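Local coordinates for protein endolysin B (Mycobacterium phage D29, PDB 3HC7) that cleaves the ester linkage between mycolic acids and arabinogalactan in the mycobacterial cell wall, helping the phage lyse its host, at residues A[16-21]-A[26-31]; A[20-25]-A[114-119]. All coordinates share one frame; numbering follows the deposited sequence.

Contact 1 (A[16-21]-A[26-31])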
ATOM      1  N   ASP A  16       8.079  10.963   7.383  1.00 57.52           N
ATOM      2  CA  ASP A  16       7.566  11.677   8.549  1.00 54.03           C
ATOM      3  C   ASP A  16       6.088  11.371   8.775  1.00 53.51           C
ATOM      4  O   ASP A  16       5.229  11.872   8.052  1.00 55.61           O
ATOM      5  CB  ASP A  16       7.781  13.187   8.410  1.00 57.89           C
ATOM      6  CG  ASP A  16       7.422  13.945   9.677  1.00 79.25           C
ATOM      7  OD1 ASP A  16       6.427  13.579  10.347  1.00 74.63           O
ATOM      8  OD2 ASP A  16       8.137  14.916  10.004  1.00 86.10           O
ATOM      9  N   PRO A  17       5.792  10.548   9.789  1.00 56.94           N
ATOM     10  CA  PRO A  17       4.428  10.102  10.087  1.00 60.78           C
ATOM     11  C   PRO A  17       3.436  11.255  10.045  1.00 66.25           C
ATOM     12  O   PRO A  17       2.335  11.113   9.511  1.00 63.61           O
ATOM     13  CB  PRO A  17       4.546   9.576  11.516  1.00 63.62           C
ATOM     14  CG  PRO A  17       5.943   9.084  11.608  1.00 62.81           C
ATOM     15  CD  PRO A  17       6.773  10.015  10.752  1.00 58.93           C
ATOM     16  N   LEU A  18       3.842  12.394  10.598  1.00 71.39           N
ATOM     17  CA  LEU A  18       2.965  13.548  10.752  1.00 72.69           C
ATOM     18  C   LEU A  18       3.013  14.472   9.540  1.00 72.70           C
ATOM     19  O   LEU A  18       2.223  15.407   9.429  1.00 71.73           O
ATOM     20  CB  LEU A  18       3.345  14.321  12.013  1.00 70.17           C
ATOM     21  CG  LEU A  18       3.116  13.583  13.334  1.00 72.18           C
ATOM     22  CD1 LEU A  18       3.837  14.276  14.480  1.00 76.26           C
ATOM     23  CD2 LEU A  18       1.630  13.473  13.622  1.00 80.17           C
ATOM     24  N   GLY A  19       3.939  14.199   8.631  1.00 74.69           N
ATOM     25  CA  GLY A  19       4.121  15.040   7.463  1.00 73.19           C
ATOM     26  C   GLY A  19       2.952  15.001   6.498  1.00 68.57           C
ATOM     27  O   GLY A  19       2.067  14.152   6.617  1.00 65.09           O
ATOM     28  N   PRO A  20       2.940  15.949   5.546  1.00 69.80           N
ATOM     29  CA  PRO A  20       2.002  16.051   4.424  1.00 66.41           C
ATOM     30  C   PRO A  20       1.937  14.748   3.651  1.00 62.61           C
ATOM     31  O   PRO A  20       2.969  14.109   3.437  1.00 59.08           O
ATOM     32  CB  PRO A  20       2.645  17.107   3.526  1.00 65.56           C
ATOM     33  CG  PRO A  20       3.459  17.942   4.440  1.00 73.87           C
ATOM     34  CD  PRO A  20       3.890  17.076   5.582  1.00 73.16           C
ATOM     35  N   GLY A  21       0.744  14.378   3.207  1.00 61.48           N
ATOM     36  CA  GLY A  21       0.563  13.145   2.469  1.00 66.64           C
ATOM     37  C   GLY A  21      -0.824  12.570   2.686  1.00 66.59           C
ATOM     38  O   GLY A  21      -1.436  12.778   3.727  1.00 62.64           O
ATOM     39  N   THR A  26      -5.726  12.897   5.501  1.00 71.19           N
ATOM     40  CA  THR A  26      -7.045  12.344   5.743  1.00 72.58           C
ATOM     41  C   THR A  26      -7.329  12.297   7.240  1.00 65.29           C
ATOM     42  O   THR A  26      -8.319  12.855   7.696  1.00 69.47           O
ATOM     43  CB  THR A  26      -7.196  10.944   5.109  1.00 67.37           C
ATOM     44  OG1 THR A  26      -7.001  11.039   3.691  1.00 66.92           O
ATOM     45  CG2 THR A  26      -8.573  10.376   5.385  1.00 66.48           C
ATOM     46  N   ALA A  27      -6.454  11.636   7.999  1.00 61.89           N
ATOM     47  CA  ALA A  27      -6.590  11.574   9.456  1.00 68.69           C
ATOM     48  C   ALA A  27      -6.873  12.950  10.071  1.00 79.81           C
ATOM     49  O   ALA A  27      -7.670  13.079  11.005  1.00 83.70           O
ATOM     50  CB  ALA A  27      -5.347  10.959  10.080  1.00 62.44           C
ATOM     51  N   ARG A  28      -6.217  13.976   9.539  1.00 81.09           N
ATOM     52  CA  ARG A  28      -6.377  15.336  10.048  1.00 87.44           C
ATOM     53  C   ARG A  28      -7.769  15.907   9.782  1.00 88.89           C
ATOM     54  O   ARG A  28      -8.149  16.922  10.367  1.00 93.51           O
ATOM     55  CB  ARG A  28      -5.301  16.258   9.466  1.00 89.64           C
ATOM     56  CG  ARG A  28      -3.918  16.036  10.057  1.00 90.63           C
ATOM     57  CD  ARG A  28      -2.946  17.120   9.624  1.00 91.38           C
ATOM     58  NE  ARG A  28      -1.819  17.231  10.545  1.00 92.04           N
ATOM     59  CZ  ARG A  28      -0.624  16.692  10.332  1.00 90.27           C
ATOM     60  NH1 ARG A  28      -0.392  16.009   9.218  1.00 91.79           N
ATOM     61  NH2 ARG A  28       0.343  16.844  11.228  1.00 89.66           N
ATOM     62  N   ASP A  29      -8.525  15.258   8.903  1.00 84.77           N
ATOM     63  CA  ASP A  29      -9.875  15.712   8.572  1.00 86.48           C
ATOM     64  C   ASP A  29     -10.959  14.984   9.370  1.00 85.70           C
ATOM     65  O   ASP A  29     -12.147  15.244   9.192  1.00 81.93           O
ATOM     66  CB  ASP A  29     -10.141  15.565   7.073  1.00 87.29           C
ATOM     67  CG  ASP A  29      -9.489  16.661   6.253  1.00 94.34           C
ATOM     68  OD1 ASP A  29      -8.842  17.550   6.847  1.00 88.00           O
ATOM     69  OD2 ASP A  29      -9.626  16.632   5.011  1.00 97.25           O
ATOM     70  N   VAL A  30     -10.553  14.073  10.246  1.00 89.22           N
ATOM     71  CA  VAL A  30     -11.523  13.315  11.030  1.00 92.94           C
ATOM     72  C   VAL A  30     -11.089  13.136  12.482  1.00 97.29           C
ATOM     73  O   VAL A  30     -11.554  12.223  13.164  1.00 95.14           O
ATOM     74  CB  VAL A  30     -11.793  11.915  10.414  1.00 71.67           C
ATOM     75  CG1 VAL A  30     -12.156  12.033   8.943  1.00 75.68           C
ATOM     76  CG2 VAL A  30     -10.584  11.002  10.593  1.00 64.86           C
ATOM     77  N   LEU A  31     -10.204  14.007  12.957  1.00 97.29           N
ATOM     78  CA  LEU A  31      -9.698  13.878  14.320  1.00 98.33           C
ATOM     79  C   LEU A  31     -10.778  14.154  15.361  1.00100.54           C
ATOM     80  O   LEU A  31     -10.556  13.964  16.556  1.00101.39           O
ATOM     81  CB  LEU A  31      -8.485  14.779  14.561  1.00 97.89           C
ATOM     82  CG  LEU A  31      -7.160  14.249  14.007  1.00100.49           C
ATOM     83  CD1 LEU A  31      -5.980  14.805  14.791  1.00105.88           C
ATOM     84  CD2 LEU A  31      -7.148  12.736  14.044  1.00 91.00           C
TER
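The backbones of L18 and R28 stay well apart, 9.5 Å between L18 CA and R28 CA at their nearest, and the space is spanned by the R28 side chain, whose guanidinium takes hold of the L18 carbonyl. Both terminal nitrogens converge on this one oxygen. R28 NH1 lies 2.7 Å from L18 O, with an N-H...O angle of 152°, and R28 NH2 lies 3.0 Å from L18 O along a more bent path. The approach is end-on, and L18 O sits within a few degrees of the guanidinium plane. The two donors meet the carbonyl differently: NH2 comes in its plane, on a lone pair, while NH1 is tilted 32° from that plane. With CG beside the backbone N (chi1 -74°) and the chain extended from CG to NE, the guanidinium is carried across to the loop.

The carbonyl that R28 binds belongs to a type I beta turn, D16 to G19, in the loop between strand 5-9 and helix 22-27. The turn closes with G19 N bonded to D16 O at 2.7 Å. An Asx turn overlaps it, since D16 OD1 accepts from L18 N at 2.9 Å. R28 itself is the second residue of another type I turn, from A27 to V30, where V30 N bonds to A27 O at 3.1 Å. The paired hydrogen bonds tie the loop before the short helix to the turn that holds R28.

Beyond these bonds little touches: L18 CB comes to 4.0 Å from R28 NH2, and 125 Å² is buried in all. The L18 side chain packs on P38 of strand 35-38, whereas D29, next to R28, forms a salt bridge with R244.

Contact 2 (A[20-25]-A[114-119]); sequences PGLPAD and IFWGNP
This is a buried, apolar helix-to-sheet contact in which the first turn of helix 22-27 lies against the indole of W116, at the C-terminal end of strand 110-116 in the parallel sheet of the alpha/beta hydrolase fold. L22 does most of the touching, by a CH-pi contact. Its CD2 stands 3.6 Å from the centroid of the five-membered ring of W116, 16° off the ring normal, so the methyl lies over the face. L22 CG covers the middle of the fused ring system on this same side, 3.7 Å from W116 CD2. P23 meets the far end of the indole, where P23 CA is 3.6 Å from W116 CZ3 and P23 CB is 3.8 Å from W116 CZ3. W116 CG lies anti to the carbonyl carbon, beside the backbone N (chi1 -59°), which turns the indole toward the helix. I114 CG2, two residues back on the strand, lies 3.5 Å above the opposite face of the W116 ring plane, toward its rim.

G21 occupies the N-cap position of the helix, and its N is modelled donating to D25 OD1 at 3.1 Å, from above the carboxylate plane.

Just past the end of strand 110-116, N118 bonds through ND2 to D160 and through OD1 to the backbone of M120. Around the indole, Y81 of strand 76-81 touches L22, P23 and W116, the ring of Y161 meets that of W116 with planes at about 20°, and A247 of helix 245-251 packs against W116.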
ATOM      1  N   PRO A  20       2.940  15.949   5.546  1.00 69.80           N
ATOM      2  CA  PRO A  20       2.002  16.051   4.424  1.00 66.41           C
ATOM      3  C   PRO A  20       1.937  14.748   3.651  1.00 62.61           C
ATOM      4  O   PRO A  20       2.969  14.109   3.437  1.00 59.08           O
ATOM      5  CB  PRO A  20       2.645  17.107   3.526  1.00 65.56           C
ATOM      6  CG  PRO A  20       3.459  17.942   4.440  1.00 73.87           C
ATOM      7  CD  PRO A  20       3.890  17.076   5.582  1.00 73.16           C
ATOM      8  N   GLY A  21       0.744  14.378   3.207  1.00 61.48           N
ATOM      9  CA  GLY A  21       0.563  13.145   2.469  1.00 66.64           C
ATOM     10  C   GLY A  21      -0.824  12.570   2.686  1.00 66.59           C
ATOM     11  O   GLY A  21      -1.436  12.778   3.727  1.00 62.64           O
ATOM     12  N   LEU A  22      -1.300  11.823   1.698  1.00 59.19           N
ATOM     13  CA  LEU A  22      -2.683  11.373   1.627  1.00 65.25           C
ATOM     14  C   LEU A  22      -3.273  10.795   2.932  1.00 59.70           C
ATOM     15  O   LEU A  22      -4.330  11.238   3.370  1.00 56.54           O
ATOM     16  CB  LEU A  22      -2.834  10.385   0.464  1.00 72.13           C
ATOM     17  CG  LEU A  22      -4.144  10.397  -0.318  1.00 74.14           C
ATOM     18  CD1 LEU A  22      -4.658  11.803  -0.432  1.00 74.49           C
ATOM     19  CD2 LEU A  22      -3.941   9.787  -1.694  1.00 68.15           C
ATOM     20  N   PRO A  23      -2.602   9.801   3.549  1.00 57.53           N
ATOM     21  CA  PRO A  23      -3.181   9.201   4.761  1.00 60.42           C
ATOM     22  C   PRO A  23      -3.159  10.146   5.952  1.00 62.92           C
ATOM     23  O   PRO A  23      -4.101  10.136   6.735  1.00 61.71           O
ATOM     24  CB  PRO A  23      -2.269   7.998   5.050  1.00 57.27           C
ATOM     25  CG  PRO A  23      -1.421   7.810   3.844  1.00 53.30           C
ATOM     26  CD  PRO A  23      -1.342   9.147   3.152  1.00 51.34           C
ATOM     27  N   ALA A  24      -2.105  10.940   6.099  1.00 64.14           N
ATOM     28  CA  ALA A  24      -2.040  11.865   7.225  1.00 67.51           C
ATOM     29  C   ALA A  24      -3.008  13.024   7.020  1.00 70.03           C
ATOM     30  O   ALA A  24      -3.672  13.462   7.964  1.00 70.97           O
ATOM     31  CB  ALA A  24      -0.626  12.369   7.434  1.00 66.02           C
ATOM     32  N   ASP A  25      -3.087  13.519   5.787  1.00 69.63           N
ATOM     33  CA  ASP A  25      -4.019  14.597   5.462  1.00 78.15           C
ATOM     34  C   ASP A  25      -5.428  14.151   5.817  1.00 77.73           C
ATOM     35  O   ASP A  25      -6.225  14.923   6.351  1.00 80.91           O
ATOM     36  CB  ASP A  25      -3.978  14.940   3.971  1.00 79.46           C
ATOM     37  CG  ASP A  25      -2.607  15.389   3.502  1.00 77.72           C
ATOM     38  OD1 ASP A  25      -1.785  15.804   4.350  1.00 71.43           O
ATOM     39  OD2 ASP A  25      -2.364  15.325   2.273  1.00 69.73           O
ATOM     40  N   ILE A 114      -8.809   1.778   4.254  1.00 48.20           N
ATOM     41  CA  ILE A 114      -8.647   2.606   3.065  1.00 42.64           C
ATOM     42  C   ILE A 114      -7.301   2.370   2.404  1.00 45.55           C
ATOM     43  O   ILE A 114      -6.258   2.458   3.056  1.00 45.16           O
ATOM     44  CB  ILE A 114      -8.737   4.104   3.401  1.00 52.53           C
ATOM     45  CG1 ILE A 114     -10.149   4.473   3.844  1.00 60.80           C
ATOM     46  CG2 ILE A 114      -8.321   4.939   2.195  1.00 54.50           C
ATOM     47  CD1 ILE A 114     -10.240   5.826   4.492  1.00 68.42           C
ATOM     48  N   PHE A 115      -7.337   2.076   1.106  1.00 41.50           N
ATOM     49  CA  PHE A 115      -6.137   2.022   0.286  1.00 38.41           C
ATOM     50  C   PHE A 115      -6.214   3.059  -0.830  1.00 50.56           C
ATOM     51  O   PHE A 115      -7.259   3.214  -1.465  1.00 49.32           O
ATOM     52  CB  PHE A 115      -5.998   0.648  -0.367  1.00 37.31           C
ATOM     53  CG  PHE A 115      -5.978  -0.498   0.604  1.00 40.00           C
ATOM     54  CD1 PHE A 115      -4.827  -0.801   1.318  1.00 38.03           C
ATOM     55  CD2 PHE A 115      -7.104  -1.287   0.785  1.00 39.07           C
ATOM     56  CE1 PHE A 115      -4.800  -1.872   2.202  1.00 41.89           C
ATOM     57  CE2 PHE A 115      -7.083  -2.357   1.664  1.00 41.02           C
ATOM     58  CZ  PHE A 115      -5.931  -2.648   2.379  1.00 38.75           C
ATOM     59  N   TRP A 116      -5.115   3.770  -1.061  1.00 52.01           N
ATOM     60  CA  TRP A 116      -4.956   4.550  -2.285  1.00 50.20           C
ATOM     61  C   TRP A 116      -3.752   3.965  -3.001  1.00 44.24           C
ATOM     62  O   TRP A 116      -2.754   3.651  -2.352  1.00 39.78           O
ATOM     63  CB  TRP A 116      -4.651   6.021  -1.995  1.00 46.09           C
ATOM     64  CG  TRP A 116      -5.656   6.800  -1.178  1.00 49.57           C
ATOM     65  CD1 TRP A 116      -6.751   7.484  -1.644  1.00 50.80           C
ATOM     66  CD2 TRP A 116      -5.606   7.041   0.234  1.00 45.95           C
ATOM     67  NE1 TRP A 116      -7.397   8.107  -0.599  1.00 52.70           N
ATOM     68  CE2 TRP A 116      -6.715   7.852   0.561  1.00 51.36           C
ATOM     69  CE3 TRP A 116      -4.736   6.644   1.252  1.00 46.02           C
ATOM     70  CZ2 TRP A 116      -6.973   8.270   1.868  1.00 55.06           C
ATOM     71  CZ3 TRP A 116      -4.995   7.058   2.549  1.00 46.13           C
ATOM     72  CH2 TRP A 116      -6.106   7.862   2.844  1.00 54.24           C
ATOM     73  N   GLY A 117      -3.838   3.831  -4.325  1.00 50.40           N
ATOM     74  CA  GLY A 117      -2.735   3.339  -5.144  1.00 48.02           C
ATOM     75  C   GLY A 117      -2.097   2.051  -4.638  1.00 47.19           C
ATOM     76  O   GLY A 117      -0.896   2.015  -4.370  1.00 41.66           O
ATOM     77  N   ASN A 118      -2.902   0.993  -4.558  1.00 39.17           N
ATOM     78  CA  ASN A 118      -2.562  -0.246  -3.848  1.00 32.90           C
ATOM     79  C   ASN A 118      -1.935  -1.373  -4.699  1.00 34.35           C
ATOM     80  O   ASN A 118      -2.617  -2.010  -5.507  1.00 34.60           O
ATOM     81  CB  ASN A 118      -3.836  -0.762  -3.151  1.00 34.44           C
ATOM     82  CG  ASN A 118      -3.577  -1.950  -2.253  1.00 39.28           C
ATOM     83  OD1 ASN A 118      -2.431  -2.290  -1.974  1.00 42.63           O
ATOM     84  ND2 ASN A 118      -4.647  -2.589  -1.791  1.00 45.46           N
ATOM     85  N   PRO A 119      -0.632  -1.643  -4.502  1.00 38.55           N
ATOM     86  CA  PRO A 119       0.009  -2.724  -5.263  1.00 35.73           C
ATOM     87  C   PRO A 119      -0.543  -4.110  -4.931  1.00 33.11           C
ATOM     88  O   PRO A 119      -0.253  -5.060  -5.656  1.00 33.48           O
ATOM     89  CB  PRO A 119       1.481  -2.620  -4.852  1.00 37.98           C
ATOM     90  CG  PRO A 119       1.649  -1.204  -4.403  1.00 40.39           C
ATOM     91  CD  PRO A 119       0.345  -0.855  -3.734  1.00 39.98           C
TER

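Contacts 1 and 2 both use the short helix 22-27, their ranges overlapping at P20 and G21, with centres 10 Å apart. Contact 2 fastens the start of the helix to the sheet, and contact 1 ties R28 to the loop that precedes the helix. They meet directly where T26 OG1 packs 3.3 Å from W116 CZ2, and where G19 O lies 3.3 Å from A24 CB. Contact 1 is partly buried and away from the catalytic residues. In contact 2, the W116 side chain is about 7 Å from that of the active-site S82 and about 7 Å from that of D166, the inferred active-site acid, so it lies near both without touching them.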